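Local coordinates for 6'''-hydroxyparomomycin C oxidase (Microbacterium trichothecenolyticum, PDB 7DVE), which oxidises the C3 hydroxyl of the sugar in C-glycosides such as isoorientin and mangiferin, using FAD and passing the electrons to oxygen to give hydrogen peroxide, at residues A[132-137]-A[152-157]; A[183-188]-A[193-198]; A[371-376]-A[409-414]. One frame throughout, in Å; residues are numbered along the deposited sequence.

Interaction 1: residues A[132-137]-A[152-157]; sequences CPRPND and ELLSEG
Leu154 fills the closely packed half of this contact, lying between Arg134 and Pro135 of the neighbouring loop. Its CB sits over the middle of the Arg134 guanidinium, 3.8 Å from CZ, and its CD1 lies near NH1. The other methyl turns to the proline: CD2 of Leu154 touches CD of the Pro135 ring at 3.9 Å. Pro135 and Leu154 are both buried, and helix 490-510 packs against both segments, Thr492 on Pro135 and Ala495 on Leu153. This is the FAD-binding part of a GMC oxidoreductase: the loop 132-137 comes just after the FAD-binding Thr129 and Ala131, and the side chain of Pro135 lies about 10 Å from the bound flavin nucleotide. Toward solvent the contact becomes polar and thinner. Arg134 runs extended from CG to NE, with chi2 and chi3 near 180°, which carries its charged end over Leu154 CB to the exposed Ser155. There Arg134 NH2 donates to Ser155 OG over 3.1 Å; the oxygen lies close to the guanidinium plane, and the N-H...O angle of 149° makes the bond moderately bent. Ser155 OG also has a weak hydrogen bond with Asp151 O. The stronger polar partner of the arginine is Glu158, further along the helix, which forms a salt bridge with NE, while Asp151 makes a long, weak ion pair with NH1.

Interaction 2: residues A[183-188]-A[193-198]; sequences AVEDAH and ERVQRM
Glu185 and Val195 meet where the carboxylate of the one takes the backbone N-H of the other, across the short connection between helix 176-183 and strand 196-204. The CA-CB bond of Glu185 already heads for the segment 193-198. Its CB and CG bridge the gap without close partners there, chi1 standing at an eclipsed 125° and the chain running on extended beyond CG. Glu185 CD is the first atom to touch, lying 3.5 Å from Arg194 CG. OE1 goes deepest: Glu185 OE1 accepts from Val195 N at 2.7 Å, with an almost straight N-H...O angle of 171° and the nitrogen nearly in line with the C-O bond. The same Glu185 oxygen, OE1, has Val195 CG2 at 3.2 Å and Arg194 CB at 3.3 Å, so carbon atoms crowd the bond. Glu185 OE2 lies alongside the aliphatic part of Arg194, 3.6 Å from its CD. The Glu185 and Arg194 side chains cross at about a right angle, with carboxylate and guanidinium planes 60° apart. Beyond the contact, Val195 rests against Arg178 and Leu181 of the preceding helix and Thr331 of the adjacent strand. Glu185 OE2 and Arg194 NE remain 5.0 Å apart, so the glutamate is held by the peptide N-H rather than by a salt bridge, and the arginine charge probably adds a modest long-range attraction at this surface loop.

Interaction 3: residues A[371-376]-A[409-414]; sequences LFCAKD and HATIDR
Cys373 meets both Thr411 and Ile412 of helix 409-414, its CA-CB bond directed at the helix. With SG anti to its own carbonyl carbon (chi1 -64°), the Cys373 sulfur reaches the helix backbone, 4.0 Å from Ile412 CA, and lies equally far from CG1 of the same isoleucine. CB of Cys373 faces the Thr411 methyl, CG2, at 4.1 Å. The threonine rotamer divides its two branches: OG1 is anti to the backbone N (chi1 -167°), while CG2 takes the place between N and the carbonyl carbon and turns to the cysteine. A water joins the polar branch to the strand, accepting from Ala374 N at 2.7 Å and lying 3.1 Å from Thr411 OG1. No direct hydrogen bond spans the two segments. Elsewhere Cys373 also packs on Ile301 and Ala415, and Thr411 on Phe341, while the neighbouring Phe372 brings its ring to that of His444, the inferred proton acceptor. A helix packed on an antiparallel sheet, here helix 406-424 on strand 366-373, is consistent with the substrate-binding domain of GMC oxidoreductases, in which this sheet also borders the active site.

How the interactions relate
Interactions 1 and 3 are partly buried, whereas interaction 2 lies at the surface, away from the annotated sites. Interaction 1 sets a loop against a helix near the bound FAD; interactions 2 and 3 both belong to the large antiparallel sheet, through strands 196-204 and 366-373. The chemistry follows these places: a charged group spread over a leucine in the first, a carboxylate on a backbone amide in the second, and mainly apolar contact with one bridging water in the third. Interactions 1 and 2 touch, Pro133 CD lying 4.1 Å from Met198 SD, while interaction 3 stays about 8 Å, between nearest atoms, from each of the others.

Interaction 1: residues A[132-137]-A[152-157]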
ATOM      1  N   CYS A 132      -3.333  -9.357  -0.345  1.00 47.49           N
ATOM      2  CA  CYS A 132      -1.920  -9.533   0.004  1.00 48.27           C
ATOM      3  C   CYS A 132      -1.261 -10.734  -0.673  1.00 50.48           C
ATOM      4  O   CYS A 132      -0.759 -11.634   0.003  1.00 52.44           O
ATOM      5  CB  CYS A 132      -1.765  -9.662   1.516  1.00 47.49           C
ATOM      6  SG  CYS A 132      -2.074  -8.163   2.453  1.00 47.75           S
ATOM      7  N   PRO A 133      -1.164 -10.746  -2.000  1.00 50.31           N
ATOM      8  CA  PRO A 133      -0.416 -11.822  -2.661  1.00 50.51           C
ATOM      9  C   PRO A 133       1.087 -11.690  -2.449  1.00 53.44           C
ATOM     10  O   PRO A 133       1.616 -10.625  -2.108  1.00 49.83           O
ATOM     11  CB  PRO A 133      -0.773 -11.654  -4.139  1.00 51.15           C
ATOM     12  CG  PRO A 133      -1.048 -10.201  -4.288  1.00 52.27           C
ATOM     13  CD  PRO A 133      -1.590  -9.701  -2.948  1.00 51.96           C
ATOM     14  N   ARG A 134       1.788 -12.825  -2.666  1.00 52.52           N
ATOM     15  CA  ARG A 134       3.239 -12.866  -2.708  1.00 53.11           C
ATOM     16  C   ARG A 134       3.706 -12.592  -4.132  1.00 54.16           C
ATOM     17  O   ARG A 134       3.013 -12.949  -5.088  1.00 56.16           O
ATOM     18  CB  ARG A 134       3.747 -14.231  -2.253  1.00 54.63           C
ATOM     19  CG  ARG A 134       3.636 -14.458  -0.747  1.00 53.97           C
ATOM     20  CD  ARG A 134       4.194 -15.807  -0.349  1.00 55.66           C
ATOM     21  NE  ARG A 134       4.074 -16.030   1.088  1.00 55.89           N
ATOM     22  CZ  ARG A 134       5.030 -16.557   1.838  1.00 60.95           C
ATOM     23  NH1 ARG A 134       6.189 -16.938   1.318  1.00 62.49           N
ATOM     24  NH2 ARG A 134       4.825 -16.698   3.149  1.00 62.12           N
ATOM     25  N   PRO A 135       4.851 -11.937  -4.308  1.00 54.49           N
ATOM     26  CA  PRO A 135       5.399 -11.779  -5.656  1.00 56.73           C
ATOM     27  C   PRO A 135       5.825 -13.128  -6.217  1.00 59.37           C
ATOM     28  O   PRO A 135       6.236 -14.029  -5.481  1.00 59.33           O
ATOM     29  CB  PRO A 135       6.605 -10.859  -5.445  1.00 56.48           C
ATOM     30  CG  PRO A 135       7.016 -11.102  -4.015  1.00 54.99           C
ATOM     31  CD  PRO A 135       5.736 -11.367  -3.275  1.00 57.21           C
ATOM     32  N   ASN A 136       5.722 -13.257  -7.539  1.00 56.88           N
ATOM     33  CA  ASN A 136       6.090 -14.473  -8.252  1.00 61.21           C
ATOM     34  C   ASN A 136       7.082 -14.150  -9.372  1.00 63.40           C
ATOM     35  O   ASN A 136       7.108 -13.034  -9.896  1.00 65.08           O
ATOM     36  CB  ASN A 136       4.833 -15.154  -8.809  1.00 58.36           C
ATOM     37  CG  ASN A 136       5.092 -16.578  -9.281  1.00 69.18           C
ATOM     38  OD1 ASN A 136       6.068 -17.230  -8.870  1.00 68.76           O
ATOM     39  ND2 ASN A 136       4.193 -17.088 -10.122  1.00 71.68           N
ATOM     40  N   ASP A 137       7.905 -15.127  -9.728  1.00 64.36           N
ATOM     41  CA  ASP A 137       8.804 -15.056 -10.906  1.00 66.81           C
ATOM     42  C   ASP A 137       9.589 -13.736 -10.874  1.00 65.07           C
ATOM     43  O   ASP A 137      10.152 -13.387  -9.827  1.00 64.06           O
ATOM     44  CB  ASP A 137       7.963 -15.300 -12.164  1.00 68.94           C
ATOM     45  CG  ASP A 137       7.579 -16.777 -12.351  1.00 69.50           C
ATOM     46  OD1 ASP A 137       7.931 -17.623 -11.488  1.00 72.57           O
ATOM     47  OD2 ASP A 137       6.929 -17.093 -13.377  1.00 69.05           O
ATOM     48  N   GLU A 152      10.981 -16.066   4.345  1.00 65.67           N
ATOM     49  CA  GLU A 152      10.830 -15.790   5.773  1.00 65.73           C
ATOM     50  C   GLU A 152      10.300 -14.374   6.027  1.00 66.24           C
ATOM     51  O   GLU A 152       9.441 -14.171   6.901  1.00 65.50           O
ATOM     52  CB  GLU A 152      12.160 -16.034   6.497  1.00 68.59           C
ATOM     53  CG  GLU A 152      12.234 -15.418   7.886  1.00 70.97           C
ATOM     54  CD  GLU A 152      13.627 -15.452   8.479  1.00 76.60           C
ATOM     55  OE1 GLU A 152      14.041 -16.527   8.947  1.00 86.53           O
ATOM     56  OE2 GLU A 152      14.320 -14.410   8.477  1.00 79.87           O
ATOM     57  N   LEU A 153      10.764 -13.379   5.256  1.00 64.75           N
ATOM     58  CA  LEU A 153      10.228 -12.029   5.434  1.00 64.78           C
ATOM     59  C   LEU A 153       8.754 -11.950   5.041  1.00 61.29           C
ATOM     60  O   LEU A 153       7.964 -11.259   5.695  1.00 61.83           O
ATOM     61  CB  LEU A 153      11.040 -11.016   4.627  1.00 63.78           C
ATOM     62  CG  LEU A 153      12.496 -10.892   5.081  1.00 67.96           C
ATOM     63  CD1 LEU A 153      13.201  -9.815   4.257  1.00 65.01           C
ATOM     64  CD2 LEU A 153      12.566 -10.607   6.579  1.00 63.84           C
ATOM     65  N   LEU A 154       8.363 -12.617   3.959  1.00 61.94           N
ATOM     66  CA  LEU A 154       6.957 -12.573   3.566  1.00 60.02           C
ATOM     67  C   LEU A 154       6.077 -13.283   4.600  1.00 61.23           C
ATOM     68  O   LEU A 154       4.971 -12.815   4.905  1.00 59.45           O
ATOM     69  CB  LEU A 154       6.776 -13.177   2.180  1.00 54.97           C
ATOM     70  CG  LEU A 154       7.461 -12.475   1.017  1.00 61.26           C
ATOM     71  CD1 LEU A 154       7.679 -13.469  -0.098  1.00 62.48           C
ATOM     72  CD2 LEU A 154       6.628 -11.271   0.500  1.00 57.50           C
ATOM     73  N   SER A 155       6.550 -14.408   5.158  1.00 60.82           N
ATOM     74  CA  SER A 155       5.824 -15.043   6.263  1.00 62.36           C
ATOM     75  C   SER A 155       5.662 -14.089   7.439  1.00 61.22           C
ATOM     76  O   SER A 155       4.565 -13.958   7.995  1.00 58.36           O
ATOM     77  CB  SER A 155       6.534 -16.316   6.719  1.00 60.48           C
ATOM     78  OG  SER A 155       6.451 -17.320   5.726  1.00 63.29           O
ATOM     79  N   GLU A 156       6.737 -13.390   7.813  1.00 59.66           N
ATOM     80  CA  GLU A 156       6.630 -12.421   8.897  1.00 60.37           C
ATOM     81  C   GLU A 156       5.638 -11.298   8.565  1.00 61.72           C
ATOM     82  O   GLU A 156       4.871 -10.867   9.433  1.00 60.54           O
ATOM     83  CB  GLU A 156       8.012 -11.871   9.223  1.00 62.91           C
ATOM     84  CG  GLU A 156       8.752 -12.774  10.175  1.00 66.09           C
ATOM     85  CD  GLU A 156       8.149 -12.766  11.561  1.00 65.71           C
ATOM     86  OE1 GLU A 156       7.218 -13.574  11.841  1.00 67.15           O
ATOM     87  OE2 GLU A 156       8.629 -11.946  12.375  1.00 67.28           O
ATOM     88  N   GLY A 157       5.615 -10.824   7.317  1.00 60.13           N
ATOM     89  CA  GLY A 157       4.648  -9.792   6.955  1.00 57.35           C
ATOM     90  C   GLY A 157       3.210 -10.285   7.000  1.00 57.41           C
ATOM     91  O   GLY A 157       2.303  -9.552   7.414  1.00 56.72           O
TER

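Interaction 2: residues A[183-188]-A[193-198]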
ATOM      1  N   ALA A 183     -11.569 -24.117 -14.319  1.00 67.25           N
ATOM      2  CA  ALA A 183     -12.032 -24.851 -15.497  1.00 68.86           C
ATOM      3  C   ALA A 183     -11.268 -24.459 -16.760  1.00 71.43           C
ATOM      4  O   ALA A 183     -10.965 -25.314 -17.597  1.00 72.88           O
ATOM      5  CB  ALA A 183     -13.529 -24.614 -15.711  1.00 68.13           C
ATOM      6  N   VAL A 184     -10.971 -23.173 -16.928  1.00 71.10           N
ATOM      7  CA  VAL A 184     -10.338 -22.655 -18.137  1.00 72.31           C
ATOM      8  C   VAL A 184      -8.868 -22.308 -17.897  1.00 74.56           C
ATOM      9  O   VAL A 184      -8.290 -21.551 -18.664  1.00 77.43           O
ATOM     10  CB  VAL A 184     -11.091 -21.431 -18.697  1.00 69.13           C
ATOM     11  CG1 VAL A 184     -12.535 -21.768 -19.035  1.00 66.86           C
ATOM     12  CG2 VAL A 184     -11.032 -20.267 -17.706  1.00 65.10           C
ATOM     13  N   GLU A 185      -8.255 -22.808 -16.832  1.00 75.96           N
ATOM     14  CA  GLU A 185      -6.867 -22.455 -16.561  1.00 84.39           C
ATOM     15  C   GLU A 185      -5.943 -23.534 -17.111  1.00 94.69           C
ATOM     16  O   GLU A 185      -6.257 -24.726 -17.051  1.00 93.26           O
ATOM     17  CB  GLU A 185      -6.646 -22.234 -15.062  1.00 82.08           C
ATOM     18  CG  GLU A 185      -5.553 -23.061 -14.432  1.00 83.99           C
ATOM     19  CD  GLU A 185      -5.846 -23.357 -12.975  1.00 79.77           C
ATOM     20  OE1 GLU A 185      -5.756 -22.414 -12.167  1.00 72.88           O
ATOM     21  OE2 GLU A 185      -6.155 -24.524 -12.636  1.00 83.20           O
ATOM     22  N   ASP A 186      -4.817 -23.102 -17.680  1.00103.15           N
ATOM     23  CA  ASP A 186      -3.940 -24.026 -18.388  1.00111.36           C
ATOM     24  C   ASP A 186      -3.382 -25.078 -17.439  1.00113.52           C
ATOM     25  O   ASP A 186      -2.927 -24.766 -16.334  1.00111.26           O
ATOM     26  CB  ASP A 186      -2.801 -23.271 -19.075  1.00117.60           C
ATOM     27  CG  ASP A 186      -3.159 -22.837 -20.491  1.00120.62           C
ATOM     28  OD1 ASP A 186      -2.245 -22.425 -21.241  1.00123.68           O
ATOM     29  OD2 ASP A 186      -4.358 -22.897 -20.849  1.00119.88           O
ATOM     30  N   ALA A 187      -3.410 -26.332 -17.882  1.00122.40           N
ATOM     31  CA  ALA A 187      -2.960 -27.445 -17.058  1.00126.42           C
ATOM     32  C   ALA A 187      -1.448 -27.419 -16.879  1.00135.22           C
ATOM     33  O   ALA A 187      -0.876 -28.330 -16.273  1.00133.25           O
ATOM     34  CB  ALA A 187      -3.399 -28.773 -17.676  1.00119.00           C
ATOM     35  N   HIS A 188      -0.794 -26.382 -17.402  1.00164.66           N
ATOM     36  CA  HIS A 188       0.652 -26.242 -17.320  1.00164.60           C
ATOM     37  C   HIS A 188       1.116 -25.446 -16.104  1.00160.47           C
ATOM     38  O   HIS A 188       2.321 -25.424 -15.829  1.00160.08           O
ATOM     39  CB  HIS A 188       1.187 -25.580 -18.598  1.00167.08           C
ATOM     40  N   GLU A 193       0.937 -20.928  -8.978  1.00 78.66           N
ATOM     41  CA  GLU A 193       0.410 -20.179 -10.103  1.00 78.38           C
ATOM     42  C   GLU A 193      -1.054 -20.450 -10.425  1.00 77.10           C
ATOM     43  O   GLU A 193      -1.631 -19.702 -11.220  1.00 74.80           O
ATOM     44  CB  GLU A 193       1.265 -20.440 -11.351  1.00 80.98           C
ATOM     45  CG  GLU A 193       2.741 -20.474 -11.015  1.00 84.08           C
ATOM     46  CD  GLU A 193       3.617 -20.722 -12.215  1.00 86.86           C
ATOM     47  OE1 GLU A 193       3.240 -21.577 -13.055  1.00 89.46           O
ATOM     48  OE2 GLU A 193       4.685 -20.060 -12.309  1.00 86.09           O
ATOM     49  N   ARG A 194      -1.674 -21.462  -9.832  1.00 74.92           N
ATOM     50  CA  ARG A 194      -3.042 -21.750 -10.219  1.00 71.99           C
ATOM     51  C   ARG A 194      -4.015 -20.810  -9.511  1.00 65.37           C
ATOM     52  O   ARG A 194      -3.675 -20.103  -8.561  1.00 63.86           O
ATOM     53  CB  ARG A 194      -3.384 -23.213  -9.949  1.00 76.04           C
ATOM     54  CG  ARG A 194      -2.951 -24.132 -11.086  1.00 83.22           C
ATOM     55  CD  ARG A 194      -3.219 -25.594 -10.795  1.00 89.45           C
ATOM     56  NE  ARG A 194      -2.515 -26.070  -9.610  1.00 89.72           N
ATOM     57  CZ  ARG A 194      -1.577 -27.004  -9.624  1.00 91.11           C
ATOM     58  NH1 ARG A 194      -1.188 -27.580 -10.752  1.00 93.87           N
ATOM     59  NH2 ARG A 194      -1.009 -27.365  -8.478  1.00 93.92           N
ATOM     60  N   VAL A 195      -5.237 -20.766 -10.040  1.00 65.07           N
ATOM     61  CA  VAL A 195      -6.295 -19.982  -9.428  1.00 62.65           C
ATOM     62  C   VAL A 195      -6.522 -20.456  -7.993  1.00 59.26           C
ATOM     63  O   VAL A 195      -6.533 -21.659  -7.713  1.00 60.40           O
ATOM     64  CB  VAL A 195      -7.560 -20.094 -10.290  1.00 62.04           C
ATOM     65  CG1 VAL A 195      -8.683 -19.296  -9.672  1.00 61.09           C
ATOM     66  CG2 VAL A 195      -7.270 -19.583 -11.698  1.00 66.21           C
ATOM     67  N   GLN A 196      -6.650 -19.511  -7.067  1.00 54.39           N
ATOM     68  CA  GLN A 196      -6.680 -19.835  -5.644  1.00 58.26           C
ATOM     69  C   GLN A 196      -7.335 -18.678  -4.901  1.00 56.61           C
ATOM     70  O   GLN A 196      -7.658 -17.644  -5.497  1.00 52.94           O
ATOM     71  CB  GLN A 196      -5.267 -20.114  -5.110  1.00 58.11           C
ATOM     72  CG  GLN A 196      -4.205 -19.042  -5.477  1.00 56.67           C
ATOM     73  CD  GLN A 196      -2.816 -19.465  -5.046  1.00 60.60           C
ATOM     74  OE1 GLN A 196      -2.500 -19.458  -3.852  1.00 59.32           O
ATOM     75  NE2 GLN A 196      -1.992 -19.881  -6.005  1.00 63.26           N
ATOM     76  N   ARG A 197      -7.533 -18.856  -3.588  1.00 53.13           N
ATOM     77  CA  ARG A 197      -8.100 -17.774  -2.792  1.00 52.93           C
ATOM     78  C   ARG A 197      -7.110 -16.630  -2.691  1.00 51.33           C
ATOM     79  O   ARG A 197      -5.898 -16.849  -2.651  1.00 52.26           O
ATOM     80  CB  ARG A 197      -8.464 -18.243  -1.385  1.00 53.36           C
ATOM     81  CG  ARG A 197      -9.400 -19.417  -1.323  1.00 52.48           C
ATOM     82  CD  ARG A 197      -8.944 -20.359  -0.213  1.00 57.74           C
ATOM     83  NE  ARG A 197     -10.026 -21.208   0.252  1.00 55.70           N
ATOM     84  CZ  ARG A 197     -10.174 -22.458  -0.161  1.00 61.81           C
ATOM     85  NH1 ARG A 197      -9.377 -22.970  -1.091  1.00 60.30           N
ATOM     86  NH2 ARG A 197     -11.125 -23.221   0.384  1.00 62.48           N
ATOM     87  N   MET A 198      -7.608 -15.411  -2.675  1.00 47.82           N
ATOM     88  CA  MET A 198      -6.702 -14.310  -2.426  1.00 47.82           C
ATOM     89  C   MET A 198      -6.313 -14.318  -0.949  1.00 48.63           C
ATOM     90  O   MET A 198      -7.186 -14.425  -0.087  1.00 48.82           O
ATOM     91  CB  MET A 198      -7.323 -12.966  -2.787  1.00 48.80           C
ATOM     92  CG  MET A 198      -6.343 -11.822  -2.558  1.00 43.87           C
ATOM     93  SD  MET A 198      -5.002 -11.842  -3.758  1.00 56.44           S
ATOM     94  CE  MET A 198      -5.840 -11.160  -5.203  1.00 49.34           C
TER

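Interaction 3: residues A[371-376]-A[409-414]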
ATOM      1  N   LEU A 371      -7.207  -6.562 -13.539  1.00 46.43           N
ATOM      2  CA  LEU A 371      -5.886  -7.004 -13.942  1.00 49.18           C
ATOM      3  C   LEU A 371      -4.902  -5.845 -13.847  1.00 49.29           C
ATOM      4  O   LEU A 371      -5.230  -4.703 -14.171  1.00 49.67           O
ATOM      5  CB  LEU A 371      -5.888  -7.583 -15.363  1.00 51.10           C
ATOM      6  CG  LEU A 371      -5.753  -9.118 -15.487  1.00 54.05           C
ATOM      7  CD1 LEU A 371      -6.955  -9.861 -14.889  1.00 49.63           C
ATOM      8  CD2 LEU A 371      -5.475  -9.537 -16.944  1.00 54.66           C
ATOM      9  N   PHE A 372      -3.692  -6.152 -13.398  1.00 51.31           N
ATOM     10  CA  PHE A 372      -2.649  -5.171 -13.157  1.00 50.87           C
ATOM     11  C   PHE A 372      -1.417  -5.574 -13.933  1.00 53.31           C
ATOM     12  O   PHE A 372      -1.006  -6.741 -13.890  1.00 55.37           O
ATOM     13  CB  PHE A 372      -2.275  -5.078 -11.671  1.00 51.83           C
ATOM     14  CG  PHE A 372      -3.403  -4.627 -10.785  1.00 52.18           C
ATOM     15  CD1 PHE A 372      -4.460  -5.495 -10.476  1.00 49.83           C
ATOM     16  CD2 PHE A 372      -3.409  -3.348 -10.243  1.00 47.24           C
ATOM     17  CE1 PHE A 372      -5.523  -5.090  -9.652  1.00 46.51           C
ATOM     18  CE2 PHE A 372      -4.458  -2.947  -9.403  1.00 50.88           C
ATOM     19  CZ  PHE A 372      -5.522  -3.829  -9.109  1.00 47.67           C
ATOM     20  N   CYS A 373      -0.827  -4.595 -14.619  1.00 53.91           N
ATOM     21  CA  CYS A 373       0.371  -4.771 -15.423  1.00 54.03           C
ATOM     22  C   CYS A 373       1.623  -4.376 -14.652  1.00 54.78           C
ATOM     23  O   CYS A 373       1.583  -3.515 -13.765  1.00 53.68           O
ATOM     24  CB  CYS A 373       0.284  -3.925 -16.689  1.00 50.43           C
ATOM     25  SG  CYS A 373      -1.034  -4.440 -17.744  1.00 54.89           S
ATOM     26  N   ALA A 374       2.738  -5.017 -15.011  1.00 53.42           N
ATOM     27  CA  ALA A 374       4.057  -4.577 -14.585  1.00 52.79           C
ATOM     28  C   ALA A 374       4.550  -3.458 -15.505  1.00 55.27           C
ATOM     29  O   ALA A 374       4.302  -3.478 -16.713  1.00 53.14           O
ATOM     30  CB  ALA A 374       5.040  -5.745 -14.614  1.00 56.10           C
ATOM     31  N   LYS A 375       5.234  -2.476 -14.925  1.00 54.53           N
ATOM     32  CA  LYS A 375       5.711  -1.331 -15.682  1.00 54.41           C
ATOM     33  C   LYS A 375       7.059  -1.639 -16.328  1.00 59.64           C
ATOM     34  O   LYS A 375       7.898  -2.337 -15.750  1.00 57.11           O
ATOM     35  CB  LYS A 375       5.846  -0.110 -14.772  1.00 53.34           C
ATOM     36  CG  LYS A 375       6.194   1.205 -15.514  1.00 56.65           C
ATOM     37  CD  LYS A 375       5.194   1.593 -16.606  1.00 56.21           C
ATOM     38  CE  LYS A 375       5.500   2.998 -17.198  1.00 58.94           C
ATOM     39  NZ  LYS A 375       6.781   3.090 -18.003  1.00 55.84           N
ATOM     40  N   ASP A 376       7.243  -1.151 -17.550  1.00 57.87           N
ATOM     41  CA  ASP A 376       8.567  -1.039 -18.146  1.00 58.00           C
ATOM     42  C   ASP A 376       9.312   0.069 -17.415  1.00 60.46           C
ATOM     43  O   ASP A 376       9.044   1.257 -17.636  1.00 60.04           O
ATOM     44  CB  ASP A 376       8.433  -0.730 -19.635  1.00 62.23           C
ATOM     45  CG  ASP A 376       9.780  -0.556 -20.334  1.00 63.55           C
ATOM     46  OD1 ASP A 376      10.816  -0.429 -19.655  1.00 63.44           O
ATOM     47  OD2 ASP A 376       9.794  -0.557 -21.580  1.00 61.47           O
ATOM     48  N   HIS A 409       2.292  -0.500 -23.680  1.00 60.02           N
ATOM     49  CA  HIS A 409       1.046  -0.571 -24.443  1.00 60.78           C
ATOM     50  C   HIS A 409       0.749  -1.995 -24.891  1.00 59.62           C
ATOM     51  O   HIS A 409      -0.409  -2.440 -24.859  1.00 58.19           O
ATOM     52  CB  HIS A 409       1.122   0.353 -25.656  1.00 61.22           C
ATOM     53  CG  HIS A 409       0.883   1.797 -25.340  1.00 61.42           C
ATOM     54  ND1 HIS A 409       1.808   2.783 -25.621  1.00 62.57           N
ATOM     55  CD2 HIS A 409      -0.190   2.429 -24.808  1.00 62.76           C
ATOM     56  CE1 HIS A 409       1.324   3.956 -25.253  1.00 59.91           C
ATOM     57  NE2 HIS A 409       0.111   3.769 -24.764  1.00 63.25           N
ATOM     58  N   ALA A 410       1.785  -2.709 -25.335  1.00 59.15           N
ATOM     59  CA  ALA A 410       1.639  -4.113 -25.707  1.00 60.40           C
ATOM     60  C   ALA A 410       1.141  -4.957 -24.532  1.00 57.51           C
ATOM     61  O   ALA A 410       0.220  -5.777 -24.682  1.00 62.80           O
ATOM     62  CB  ALA A 410       2.984  -4.640 -26.242  1.00 58.57           C
ATOM     63  N   THR A 411       1.730  -4.776 -23.344  1.00 56.87           N
ATOM     64  CA  THR A 411       1.277  -5.601 -22.213  1.00 57.68           C
ATOM     65  C   THR A 411      -0.124  -5.206 -21.749  1.00 57.05           C
ATOM     66  O   THR A 411      -0.888  -6.067 -21.290  1.00 58.46           O
ATOM     67  CB  THR A 411       2.264  -5.546 -21.037  1.00 55.65           C
ATOM     68  OG1 THR A 411       1.933  -6.581 -20.111  1.00 61.61           O
ATOM     69  CG2 THR A 411       2.169  -4.241 -20.278  1.00 58.74           C
ATOM     70  N   ILE A 412      -0.488  -3.930 -21.875  1.00 55.39           N
ATOM     71  CA  ILE A 412      -1.838  -3.502 -21.527  1.00 57.42           C
ATOM     72  C   ILE A 412      -2.864  -4.132 -22.472  1.00 57.12           C
ATOM     73  O   ILE A 412      -3.929  -4.592 -22.043  1.00 53.98           O
ATOM     74  CB  ILE A 412      -1.901  -1.958 -21.529  1.00 58.00           C
ATOM     75  CG1 ILE A 412      -1.112  -1.409 -20.327  1.00 55.67           C
ATOM     76  CG2 ILE A 412      -3.349  -1.450 -21.559  1.00 52.03           C
ATOM     77  CD1 ILE A 412      -1.011   0.091 -20.299  1.00 60.78           C
ATOM     78  N   ASP A 413      -2.557  -4.176 -23.772  1.00 57.58           N
ATOM     79  CA  ASP A 413      -3.458  -4.831 -24.719  1.00 56.45           C
ATOM     80  C   ASP A 413      -3.643  -6.306 -24.380  1.00 57.64           C
ATOM     81  O   ASP A 413      -4.771  -6.834 -24.411  1.00 58.12           O
ATOM     82  CB  ASP A 413      -2.918  -4.648 -26.136  1.00 57.24           C
ATOM     83  CG  ASP A 413      -3.108  -3.215 -26.650  1.00 60.81           C
ATOM     84  OD1 ASP A 413      -3.770  -2.412 -25.959  1.00 59.90           O
ATOM     85  OD2 ASP A 413      -2.591  -2.879 -27.738  1.00 67.23           O
ATOM     86  N   ARG A 414      -2.544  -6.985 -24.038  1.00 58.51           N
ATOM     87  CA  ARG A 414      -2.658  -8.352 -23.536  1.00 57.70           C
ATOM     88  C   ARG A 414      -3.605  -8.420 -22.340  1.00 56.18           C
ATOM     89  O   ARG A 414      -4.518  -9.257 -22.296  1.00 56.82           O
ATOM     90  CB  ARG A 414      -1.269  -8.899 -23.174  1.00 57.71           C
ATOM     91  CG  ARG A 414      -0.390  -9.226 -24.372  1.00 60.78           C
ATOM     92  CD  ARG A 414       0.919  -9.937 -23.965  1.00 64.20           C
ATOM     93  NE  ARG A 414       0.700 -11.283 -23.445  1.00 65.92           N
ATOM     94  CZ  ARG A 414       1.619 -12.009 -22.817  1.00 68.87           C
ATOM     95  NH1 ARG A 414       2.837 -11.538 -22.584  1.00 66.70           N
ATOM     96  NH2 ARG A 414       1.313 -13.240 -22.417  1.00 68.33           N
TER
HETATM   97  O   HOH W   1       2.891  -6.674 -17.197  1.00 56.07           O